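Local atomic coordinates of amino Transferase (Eubacterium rectale, PDB entry 3ELE), a protein that probably transfers amino groups between amino acids and keto acids as a class I and II aminotransferase that uses pyridoxal-5'-phosphate. Residues H384-P387 with A388-K391. Residues are numbered along the deposited sequence; the frame is centred on the assembly and turned at random. Where two conformers were deposited one is given.
Sequences HSMP and AFEK
Ala388 N reaches back to Ser385 O, but the bond is weak: the distance is 3.1 Å and the N-H...O angle only 121°. Its expected partner one full turn back, His384 O, is instead met through a water, which donates to that carbonyl and takes a second, weak bond from Ala388 N. The helix is kinked here, as is common around a proline: Pro387 N carries no hydrogen and makes no bond to the preceding turn. With Phe389 the regular i to i+4 pattern returns, its N lying 3.1 Å from Ser385 O in an almost straight bond (171°). CG of Phe389 stands anti to its own carbonyl carbon (chi1 -82°), which carries the CD2-CE2 side of the ring back to Ser385. There Ser385 OG comes in at the ring edge, in plane, 3.4 Å from Phe389 CE2; this hydroxyl is hydrogen-bonded to Ile382 O, within the same helix. Met386 SE, the selenium of a selenomethionine, approaches the ring obliquely, 4.3 Å from Phe389 CD2, a Met-aromatic contact. Beyond these neighbours, Phe389 meets Phe40 and packs on Leu320 and Ile323 of helix 306-323. Glu390 N continues the ladder to Met386 O at 2.8 Å. The Glu390 side chain, extended and with CG anti to the backbone N, brings OE1 to a second water, which donates both to it and to Pro387 O. Lys391 N donates a hydrogen bond to Pro387 O at 3.0 Å, so that this carbonyl accepts from both backbone and solvent. The arrangement is that of a proline-kinked amphipathic helix, the C-terminal helix 379-396 of this aminotransferase, with Ser385 and Phe389 buried and Pro387 and Lys391 exposed.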
# COMPACT_ATOMS: atom_id res chain seq x y z
N HIS A 384 -36.46 11.36 -9.43
CA HIS A 384 -37.39 11.16 -8.30
C HIS A 384 -37.07 12.11 -7.12
O HIS A 384 -37.93 12.39 -6.30
CB HIS A 384 -37.45 9.70 -7.80
CG HIS A 384 -37.75 8.71 -8.88
ND1 HIS A 384 -37.06 7.52 -9.00
CD2 HIS A 384 -38.59 8.76 -9.94
CE1 HIS A 384 -37.51 6.86 -10.06
NE2 HIS A 384 -38.44 7.60 -10.65
N SER A 385 -35.84 12.62 -7.06
CA SER A 385 -35.43 13.57 -6.01
C SER A 385 -35.98 14.99 -6.16
O SER A 385 -36.00 15.73 -5.17
CB SER A 385 -33.91 13.67 -5.93
OG SER A 385 -33.37 14.40 -7.03
N MSE A 386 -36.40 15.38 -7.37
CA MSE A 386 -36.79 16.79 -7.65
C MSE A 386 -37.90 17.40 -6.80
O MSE A 386 -37.75 18.54 -6.35
CB MSE A 386 -36.99 17.04 -9.16
CG MSE A 386 -35.68 16.94 -9.94
SE MSE A 386 -34.40 18.29 -9.40
CE MSE A 386 -32.76 17.46 -9.96
N PRO A 387 -39.01 16.67 -6.58
CA PRO A 387 -40.02 17.15 -5.63
C PRO A 387 -39.49 17.41 -4.20
O PRO A 387 -39.94 18.35 -3.57
CB PRO A 387 -41.07 16.03 -5.65
CG PRO A 387 -40.95 15.46 -7.02
CD PRO A 387 -39.48 15.45 -7.27
N ALA A 388 -38.55 16.60 -3.72
CA ALA A 388 -37.95 16.84 -2.38
C ALA A 388 -37.07 18.11 -2.43
O ALA A 388 -37.16 18.93 -1.52
CB ALA A 388 -37.19 15.62 -1.88
N PHE A 389 -36.25 18.25 -3.47
CA PHE A 389 -35.47 19.49 -3.71
C PHE A 389 -36.34 20.75 -3.78
O PHE A 389 -35.97 21.79 -3.23
CB PHE A 389 -34.63 19.40 -4.99
CG PHE A 389 -33.32 18.70 -4.79
CD1 PHE A 389 -32.33 19.27 -3.99
CD2 PHE A 389 -33.06 17.48 -5.43
CE1 PHE A 389 -31.10 18.63 -3.80
CE2 PHE A 389 -31.82 16.82 -5.24
CZ PHE A 389 -30.85 17.39 -4.43
N GLU A 390 -37.48 20.64 -4.45
CA GLU A 390 -38.47 21.71 -4.55
C GLU A 390 -39.04 22.07 -3.18
O GLU A 390 -39.22 23.25 -2.87
CB GLU A 390 -39.59 21.27 -5.51
CG GLU A 390 -40.65 22.30 -5.84
CD GLU A 390 -41.71 21.75 -6.81
OE1 GLU A 390 -42.10 20.56 -6.71
OE2 GLU A 390 -42.16 22.53 -7.67
N LYS A 391 -39.33 21.05 -2.36
CA LYS A 391 -39.87 21.25 -1.01
C LYS A 391 -38.83 21.89 -0.08
O LYS A 391 -39.17 22.77 0.71
CB LYS A 391 -40.40 19.93 -0.42
CG LYS A 391 -41.16 20.09 0.88
CD LYS A 391 -41.93 18.83 1.23
CE LYS A 391 -42.61 18.94 2.59
NZ LYS A 391 -43.44 17.74 2.92
O HOH W 1 -38.84 13.75 -4.18
O HOH W 2 -42.26 19.39 -4.08